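Local coordinates for protein ectonucleoside triphosphate diphosphohydrolase 4 (Homo sapiens, PDB 6WG5) that belongs to the GDA1/CD39 family of nucleoside phosphatases, whose two-lobed fold is related to that of actin, at residues M86-I92 / Y105-L109; V177-I181 / T219-L223; E291-F295 / I330-Q335. All blocks are in the same frame, centred on the assembly; numbering follows the deposited sequence.

Interaction 1 of 3, residues M86-I92 / Y105-L109; sequences MKIKPGI and YISPL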
loop_
_atom_site.group_PDB
_atom_site.type_symbol
_atom_site.label_atom_id
_atom_site.label_comp_id
_atom_site.label_asym_id
_atom_site.label_seq_id
_atom_site.Cartn_x
_atom_site.Cartn_y
_atom_site.Cartn_z
ATOM N N MET A 86 -17.083 0.317 -9.677
ATOM C CA MET A 86 -18.270 0.516 -8.858
ATOM C C MET A 86 -17.951 0.097 -7.430
ATOM O O MET A 86 -17.159 -0.820 -7.199
ATOM C CB MET A 86 -19.473 -0.282 -9.382
ATOM C CG MET A 86 -20.656 -0.315 -8.421
ATOM S SD MET A 86 -22.155 -1.015 -9.140
ATOM C CE MET A 86 -22.788 0.398 -10.040
ATOM N N LYS A 87 -18.578 0.779 -6.473
ATOM C CA LYS A 87 -18.346 0.531 -5.059
ATOM C C LYS A 87 -19.677 0.387 -4.336
ATOM O O LYS A 87 -20.664 1.041 -4.684
ATOM C CB LYS A 87 -17.530 1.662 -4.417
ATOM C CG LYS A 87 -16.211 1.950 -5.122
ATOM C CD LYS A 87 -15.369 2.956 -4.347
ATOM C CE LYS A 87 -14.017 3.183 -5.008
ATOM N NZ LYS A 87 -13.182 4.157 -4.251
ATOM N N ILE A 88 -19.696 -0.485 -3.325
ATOM C CA ILE A 88 -20.871 -0.688 -2.487
ATOM C C ILE A 88 -20.424 -0.838 -1.039
ATOM O O ILE A 88 -19.287 -1.215 -0.748
ATOM C CB ILE A 88 -21.702 -1.919 -2.920
ATOM C CG1 ILE A 88 -20.876 -3.204 -2.804
ATOM C CG2 ILE A 88 -22.217 -1.733 -4.343
ATOM C CD1 ILE A 88 -21.673 -4.472 -3.050
ATOM N N LYS A 89 -21.343 -0.533 -0.129
ATOM C CA LYS A 89 -21.102 -0.659 1.304
ATOM C C LYS A 89 -22.119 -1.624 1.903
ATOM O O LYS A 89 -23.117 -1.945 1.255
ATOM C CB LYS A 89 -21.178 0.713 1.977
ATOM C CG LYS A 89 -19.832 1.420 2.070
ATOM C CD LYS A 89 -19.920 2.885 1.669
ATOM C CE LYS A 89 -18.553 3.556 1.742
ATOM N NZ LYS A 89 -18.582 4.969 1.270
ATOM N N PRO A 90 -21.890 -2.087 3.145
ATOM C CA PRO A 90 -20.811 -1.776 4.091
ATOM C C PRO A 90 -19.644 -2.762 4.109
ATOM O O PRO A 90 -18.736 -2.595 4.925
ATOM C CB PRO A 90 -21.538 -1.809 5.432
ATOM C CG PRO A 90 -22.554 -2.893 5.251
ATOM C CD PRO A 90 -22.943 -2.894 3.787
ATOM N N GLY A 91 -19.665 -3.770 3.249
ATOM C CA GLY A 91 -18.623 -4.775 3.207
ATOM C C GLY A 91 -19.177 -6.173 3.414
ATOM O O GLY A 91 -20.325 -6.373 3.806
ATOM N N ILE A 92 -18.318 -7.147 3.136
ATOM C CA ILE A 92 -18.727 -8.545 3.203
ATOM C C ILE A 92 -18.616 -9.109 4.618
ATOM O O ILE A 92 -19.355 -10.033 4.970
ATOM C CB ILE A 92 -17.904 -9.385 2.204
ATOM C CG1 ILE A 92 -18.719 -10.582 1.715
ATOM C CG2 ILE A 92 -16.591 -9.870 2.832
ATOM C CD1 ILE A 92 -18.166 -11.224 0.455
ATOM N N TYR A 105 -25.462 -9.519 -1.962
ATOM C CA TYR A 105 -24.807 -8.254 -1.647
ATOM C C TYR A 105 -23.837 -7.839 -2.745
ATOM O O TYR A 105 -23.727 -6.650 -3.066
ATOM C CB TYR A 105 -24.091 -8.375 -0.305
ATOM C CG TYR A 105 -22.981 -7.379 -0.078
ATOM C CD1 TYR A 105 -23.260 -6.066 0.276
ATOM C CD2 TYR A 105 -21.650 -7.756 -0.198
ATOM C CE1 TYR A 105 -22.247 -5.154 0.491
ATOM C CE2 TYR A 105 -20.629 -6.852 0.016
ATOM C CZ TYR A 105 -20.933 -5.553 0.360
ATOM O OH TYR A 105 -19.920 -4.646 0.574
ATOM N N ILE A 106 -23.125 -8.807 -3.334
ATOM C CA ILE A 106 -22.199 -8.519 -4.426
ATOM C C ILE A 106 -22.875 -8.546 -5.789
ATOM O O ILE A 106 -22.214 -8.273 -6.801
ATOM C CB ILE A 106 -21.010 -9.505 -4.438
ATOM C CG1 ILE A 106 -21.495 -10.958 -4.508
ATOM C CG2 ILE A 106 -20.125 -9.288 -3.220
ATOM C CD1 ILE A 106 -21.482 -11.536 -5.899
ATOM N N SER A 107 -24.166 -8.868 -5.853
ATOM C CA SER A 107 -24.854 -8.891 -7.139
ATOM C C SER A 107 -24.788 -7.554 -7.866
ATOM O O SER A 107 -24.531 -7.557 -9.083
ATOM C CB SER A 107 -26.312 -9.328 -6.939
ATOM O OG SER A 107 -26.389 -10.708 -6.632
ATOM N N PRO A 108 -25.002 -6.406 -7.219
ATOM C CA PRO A 108 -24.888 -5.133 -7.950
ATOM C C PRO A 108 -23.532 -4.928 -8.603
ATOM O O PRO A 108 -23.448 -4.246 -9.633
ATOM C CB PRO A 108 -25.157 -4.080 -6.864
ATOM C CG PRO A 108 -25.935 -4.797 -5.816
ATOM C CD PRO A 108 -25.427 -6.205 -5.823
ATOM N N LEU A 109 -22.465 -5.500 -8.040
ATOM C CA LEU A 109 -21.136 -5.336 -8.622
ATOM C C LEU A 109 -20.955 -6.204 -9.863
ATOM O O LEU A 109 -20.365 -5.758 -10.853
ATOM C CB LEU A 109 -20.060 -5.675 -7.589
ATOM C CG LEU A 109 -20.048 -4.853 -6.299
ATOM C CD1 LEU A 109 -18.936 -5.332 -5.376
ATOM C CD2 LEU A 109 -19.888 -3.372 -6.596
#
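The phenol of Tyr105, with chi1 at 158° (t), reaches out from the start of 105-109 into the hollow formed where strand 85-88 runs out into the loop Lys89-Gly91. Ile88, in the p, t rotamer, sends CD1 over one ring face, a CH-pi contact 3.8 Å from the Tyr105 centroid and 18° off the normal; the same CD1 lies 3.0 Å from Tyr105 O. Gly91 O covers the opposite face, and Lys89 O meets the edge, 3.4 Å from Tyr105 CE1. A cis peptide before Pro90 turns the chain round the phenol, so that Gly91 N makes a weak hydrogen bond to Tyr105 OH (2.8 Å, 116°); the hydroxyl is also hydrogen-bonded to Ser53 OG. Gly91, at phi/psi 122/168, has a backbone that calls for glycine. The pair joins the edge of a mixed sheet, where strand 85-88 runs antiparallel to strand 53-61, to the beginning of helix 107-116. Toward the other end Leu109, m, t, brings CD2 to 3.6 Å from both Ile88 CG2 and Met86 CG. Met86, t, t through chi1 and chi2, carries SD to 3.5 Å from Pro108 O. Ile106 bends away and, like Ile92, packs on helix 140-157.

Interaction 2 of 3, residues V177-I181 / T219-L223; sequences VYAWI and TAGIL
Segment 177-181 is one regular helical turn, with Ile181 N hydrogen-bonded to Val177 O at 2.8 Å; segment 219-223 is extended, entering a strand whose residues 221-223 serve as its axis. The axes approach to 8.8 Å with their N-to-C directions 120° apart, and the closest CA pair is Trp180-Ile222 at 6.7 Å. Together they bury 236 Å².

Apolar packing centres on Ile222, whose CA-to-CB bond points toward the helix. In the p, t rotamer its CD1 lies against the backbone between Ala179 and Trp180: 3.7 Å from Trp180 N, 4.1 Å from Ala179 CB and 4.1 Å from Trp180 CB.

Trp180, with chi1 180° (t) and chi2 90°, extends its ring to residues 219-221. Van der Waals contacts at the ring edge come from Thr219 OG1, 3.4 Å from Trp180 CZ2, and from Gly221 CA; Trp180 NE1 is 3.3 Å from Ala220 O. The polar link is a water that accepts from Trp180 NE1 (3.1 Å) and donates to Thr219 OG1 (2.7 Å), bridging the two side chains. Thr219, chi1 57° (p), also hydrogen-bonds Glu235 through OG1.

This is helix-on-sheet packing, consistent with the actin-like alpha/beta architecture of the family. Asn184 of the same helix, 172-186, accepts a hydrogen bond from Ala220 N through OD1, while its ND2 hydrogen-bonds back to Trp180 O. Strand 221-225 lies inside its six-stranded sheet, between strands 229-235 and 381-385, while Phe258 of strand 255-259 touches Trp180 and helix 479-487 packs against Tyr178 and Ala179.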
loop_
_atom_site.group_PDB
_atom_site.type_symbol
_atom_site.label_atom_id
_atom_site.label_comp_id
_atom_site.label_asym_id
_atom_site.label_seq_id
_atom_site.Cartn_x
_atom_site.Cartn_y
_atom_site.Cartn_z
ATOM N N VAL A 177 2.363 -7.301 -1.674
ATOM C CA VAL A 177 2.990 -7.714 -2.928
ATOM C C VAL A 177 2.192 -7.185 -4.113
ATOM O O VAL A 177 2.747 -6.584 -5.039
ATOM C CB VAL A 177 3.130 -9.246 -2.984
ATOM C CG1 VAL A 177 3.711 -9.685 -4.330
ATOM C CG2 VAL A 177 4.008 -9.741 -1.850
ATOM N N TYR A 178 0.874 -7.402 -4.100
ATOM C CA TYR A 178 0.039 -6.934 -5.203
ATOM C C TYR A 178 0.171 -5.428 -5.395
ATOM O O TYR A 178 0.250 -4.945 -6.531
ATOM C CB TYR A 178 -1.423 -7.312 -4.954
ATOM C CG TYR A 178 -1.727 -8.795 -5.060
ATOM C CD1 TYR A 178 -0.992 -9.625 -5.897
ATOM C CD2 TYR A 178 -2.764 -9.360 -4.328
ATOM C CE1 TYR A 178 -1.276 -10.973 -5.997
ATOM C CE2 TYR A 178 -3.055 -10.707 -4.423
ATOM C CZ TYR A 178 -2.308 -11.508 -5.259
ATOM O OH TYR A 178 -2.594 -12.851 -5.355
ATOM N N ALA A 179 0.193 -4.666 -4.302
ATOM C CA ALA A 179 0.363 -3.222 -4.424
ATOM C C ALA A 179 1.740 -2.881 -4.979
ATOM O O ALA A 179 1.882 -1.949 -5.779
ATOM C CB ALA A 179 0.146 -2.549 -3.070
ATOM N N TRP A 180 2.766 -3.627 -4.567
ATOM C CA TRP A 180 4.107 -3.390 -5.088
ATOM C C TRP A 180 4.173 -3.687 -6.581
ATOM O O TRP A 180 4.820 -2.955 -7.339
ATOM C CB TRP A 180 5.117 -4.238 -4.315
ATOM C CG TRP A 180 6.528 -4.073 -4.779
ATOM C CD1 TRP A 180 7.442 -3.170 -4.322
ATOM C CD2 TRP A 180 7.193 -4.840 -5.789
ATOM N NE1 TRP A 180 8.635 -3.326 -4.987
ATOM C CE2 TRP A 180 8.507 -4.345 -5.893
ATOM C CE3 TRP A 180 6.802 -5.899 -6.616
ATOM C CZ2 TRP A 180 9.432 -4.869 -6.790
ATOM C CZ3 TRP A 180 7.723 -6.418 -7.508
ATOM C CH2 TRP A 180 9.022 -5.903 -7.589
ATOM N N ILE A 181 3.503 -4.756 -7.023
ATOM C CA ILE A 181 3.443 -5.064 -8.449
ATOM C C ILE A 181 2.707 -3.962 -9.196
ATOM O O ILE A 181 3.105 -3.559 -10.297
ATOM C CB ILE A 181 2.779 -6.437 -8.672
ATOM C CG1 ILE A 181 3.665 -7.558 -8.126
ATOM C CG2 ILE A 181 2.493 -6.671 -10.159
ATOM C CD1 ILE A 181 2.985 -8.915 -8.090
ATOM N N THR A 219 13.537 -1.518 -9.310
ATOM C CA THR A 219 12.146 -1.312 -8.935
ATOM C C THR A 219 12.036 -0.231 -7.866
ATOM O O THR A 219 13.026 0.199 -7.269
ATOM C CB THR A 219 11.514 -2.614 -8.431
ATOM O OG1 THR A 219 12.278 -3.132 -7.334
ATOM C CG2 THR A 219 11.446 -3.649 -9.546
ATOM N N ALA A 220 10.801 0.203 -7.624
ATOM C CA ALA A 220 10.501 1.242 -6.648
ATOM C C ALA A 220 9.782 0.616 -5.461
ATOM O O ALA A 220 8.756 -0.050 -5.632
ATOM C CB ALA A 220 9.643 2.345 -7.271
ATOM N N GLY A 221 10.324 0.829 -4.260
ATOM C CA GLY A 221 9.653 0.402 -3.054
ATOM C C GLY A 221 8.505 1.323 -2.702
ATOM O O GLY A 221 8.362 2.420 -3.241
ATOM N N ILE A 222 7.665 0.860 -1.779
ATOM C CA ILE A 222 6.502 1.622 -1.342
ATOM C C ILE A 222 6.523 1.724 0.177
ATOM O O ILE A 222 6.730 0.724 0.873
ATOM C CB ILE A 222 5.181 1.000 -1.837
ATOM C CG1 ILE A 222 5.128 -0.493 -1.526
ATOM C CG2 ILE A 222 5.029 1.235 -3.333
ATOM C CD1 ILE A 222 3.826 -1.171 -1.942
ATOM N N LEU A 223 6.342 2.941 0.677
ATOM C CA LEU A 223 6.117 3.216 2.087
ATOM C C LEU A 223 4.711 3.777 2.235
ATOM O O LEU A 223 4.336 4.709 1.515
ATOM C CB LEU A 223 7.145 4.214 2.624
ATOM C CG LEU A 223 8.521 3.661 2.972
ATOM C CD1 LEU A 223 9.576 4.736 2.810
ATOM C CD2 LEU A 223 8.512 3.138 4.396
HETATM O O HOH W 1 11.576 -2.280 -4.846
#

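Interaction 3 of 3, residues E291-F295 / I330-Q335; sequences EDRIF and IQQNGQ
Phe295, chi1 -176° (t) and chi2 -90°, lays one ring face over Gln332 CB, a CH-pi contact 3.6 Å from the centroid and 13° off the normal. Its CZ reaches 2.9 Å from Gln332 O, and Gln335 CB stands at the ring edge, 3.8 Å from Phe295 CZ. The phenyl packs against the end of a beta hairpin, at Gln332 and Gln335: strands 327-332 and 335-341 are joined by a type I' turn, Gln332-Gln335. Asn333 is at 61/31 and Gly334 at 81/-21, where a CB would jam against Asn333 O. Gln332 N hydrogen-bonds Gln335 O at 3.3 Å, and Gln335 N returns a weak one to Gln332 O at 3.1 Å. Helix 291-295 crosses strand 330-332 at -75°, axes 9.4 Å apart, with Glu291-Ile330 the nearest CA pair (7.1 Å). Ile330, m, t, brings CD1 to 3.8 Å from Glu291 CB and 3.9 Å from Ile294 CG2; its CG2 is 4.1 Å from Phe295 CD2. Glu291 OE2 is salt-bridged to Arg287, and Asp292 OD1 hydrogen-bonded to Gln288.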
loop_
_atom_site.group_PDB
_atom_site.type_symbol
_atom_site.label_atom_id
_atom_site.label_comp_id
_atom_site.label_asym_id
_atom_site.label_seq_id
_atom_site.Cartn_x
_atom_site.Cartn_y
_atom_site.Cartn_z
ATOM N N GLU A 291 -0.818 9.558 23.851
ATOM C CA GLU A 291 -1.744 10.111 24.833
ATOM C C GLU A 291 -2.052 9.109 25.936
ATOM O O GLU A 291 -2.237 9.502 27.093
ATOM C CB GLU A 291 -3.035 10.557 24.143
ATOM C CG GLU A 291 -2.859 11.755 23.214
ATOM C CD GLU A 291 -4.148 12.174 22.530
ATOM O OE1 GLU A 291 -5.199 11.551 22.794
ATOM O OE2 GLU A 291 -4.112 13.130 21.726
ATOM N N ASP A 292 -2.108 7.817 25.603
ATOM C CA ASP A 292 -2.366 6.802 26.618
ATOM C C ASP A 292 -1.303 6.826 27.707
ATOM O O ASP A 292 -1.613 6.645 28.889
ATOM C CB ASP A 292 -2.437 5.415 25.976
ATOM C CG ASP A 292 -3.738 5.178 25.233
ATOM O OD1 ASP A 292 -4.723 5.900 25.499
ATOM O OD2 ASP A 292 -3.778 4.257 24.389
ATOM N N ARG A 293 -0.039 7.041 27.332
ATOM C CA ARG A 293 1.024 7.027 28.330
ATOM C C ARG A 293 1.039 8.319 29.140
ATOM O O ARG A 293 1.340 8.297 30.338
ATOM C CB ARG A 293 2.385 6.792 27.669
ATOM C CG ARG A 293 3.395 6.147 28.613
ATOM C CD ARG A 293 4.808 6.141 28.055
ATOM N NE ARG A 293 5.070 4.994 27.188
ATOM C CZ ARG A 293 6.253 4.726 26.637
ATOM N NH1 ARG A 293 7.289 5.527 26.862
ATOM N NH2 ARG A 293 6.403 3.660 25.860
ATOM N N ILE A 294 0.726 9.452 28.506
ATOM C CA ILE A 294 0.548 10.693 29.257
ATOM C C ILE A 294 -0.529 10.507 30.313
ATOM O O ILE A 294 -0.366 10.899 31.476
ATOM C CB ILE A 294 0.206 11.856 28.308
ATOM C CG1 ILE A 294 1.408 12.193 27.425
ATOM C CG2 ILE A 294 -0.242 13.091 29.102
ATOM C CD1 ILE A 294 1.106 13.233 26.362
ATOM N N PHE A 295 -1.655 9.908 29.920
ATOM C CA PHE A 295 -2.749 9.692 30.858
ATOM C C PHE A 295 -2.323 8.758 31.985
ATOM O O PHE A 295 -2.561 9.039 33.165
ATOM C CB PHE A 295 -3.964 9.128 30.122
ATOM C CG PHE A 295 -5.164 8.954 30.997
ATOM C CD1 PHE A 295 -5.382 7.763 31.670
ATOM C CD2 PHE A 295 -6.067 9.989 31.164
ATOM C CE1 PHE A 295 -6.483 7.605 32.487
ATOM C CE2 PHE A 295 -7.170 9.839 31.981
ATOM C CZ PHE A 295 -7.378 8.645 32.645
ATOM N N ILE A 330 -7.273 15.041 27.342
ATOM C CA ILE A 330 -7.397 13.593 27.215
ATOM C C ILE A 330 -8.487 13.131 28.168
ATOM O O ILE A 330 -8.428 13.419 29.369
ATOM C CB ILE A 330 -6.070 12.881 27.528
ATOM C CG1 ILE A 330 -4.949 13.414 26.631
ATOM C CG2 ILE A 330 -6.220 11.373 27.357
ATOM C CD1 ILE A 330 -3.569 12.955 27.050
ATOM N N GLN A 331 -9.475 12.417 27.639
ATOM C CA GLN A 331 -10.574 11.880 28.430
ATOM C C GLN A 331 -10.524 10.362 28.377
ATOM O O GLN A 331 -10.505 9.775 27.290
ATOM C CB GLN A 331 -11.920 12.394 27.918
ATOM C CG GLN A 331 -12.253 13.786 28.422
ATOM C CD GLN A 331 -13.011 14.615 27.406
ATOM O OE1 GLN A 331 -13.694 14.079 26.532
ATOM N NE2 GLN A 331 -12.886 15.932 27.512
ATOM N N GLN A 332 -10.505 9.733 29.549
ATOM C CA GLN A 332 -10.274 8.297 29.634
ATOM C C GLN A 332 -10.700 7.821 31.014
ATOM O O GLN A 332 -10.241 8.362 32.025
ATOM C CB GLN A 332 -8.794 7.987 29.370
ATOM C CG GLN A 332 -8.483 6.552 28.996
ATOM C CD GLN A 332 -7.110 6.422 28.357
ATOM O OE1 GLN A 332 -6.765 7.173 27.444
ATOM N NE2 GLN A 332 -6.317 5.476 28.844
ATOM N N ASN A 333 -11.582 6.822 31.052
ATOM C CA ASN A 333 -12.111 6.284 32.307
ATOM C C ASN A 333 -12.872 7.344 33.097
ATOM O O ASN A 333 -12.897 7.316 34.330
ATOM C CB ASN A 333 -10.995 5.687 33.172
ATOM C CG ASN A 333 -10.236 4.581 32.465
ATOM O OD1 ASN A 333 -10.784 3.883 31.613
ATOM N ND2 ASN A 333 -8.966 4.415 32.821
ATOM N N GLY A 334 -13.500 8.288 32.396
ATOM C CA GLY A 334 -14.210 9.373 33.036
ATOM C C GLY A 334 -13.341 10.517 33.508
ATOM O O GLY A 334 -13.856 11.624 33.707
ATOM N N GLN A 335 -12.044 10.292 33.695
ATOM C CA GLN A 335 -11.135 11.353 34.092
ATOM C C GLN A 335 -10.832 12.267 32.906
ATOM O O GLN A 335 -11.228 12.011 31.765
ATOM C CB GLN A 335 -9.838 10.767 34.650
ATOM C CG GLN A 335 -10.016 9.948 35.917
ATOM C CD GLN A 335 -10.487 10.782 37.091
ATOM O OE1 GLN A 335 -9.761 11.644 37.588
ATOM N NE2 GLN A 335 -11.714 10.536 37.536
#

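The three contacts follow one another along the chain, each closing before the next opens, and none touches another. Interactions 1 and 2 have centres 27 Å apart; interaction 3 lies 38 Å from each. Interaction 1 belongs to the mixed sheet containing strands 40-48 and 53-61, at its strand 85-88. Interaction 2, only 7 Å from the chain centre, packs helix 172-186 on the other six-stranded sheet. These two sheets are consistent with the paired lobes of an actin-like fold. Interaction 3, 32 Å from the centre, joins helix 283-296 to a separate three-stranded sheet at the periphery. Each contact thus joins a helix or its approach to a different sheet.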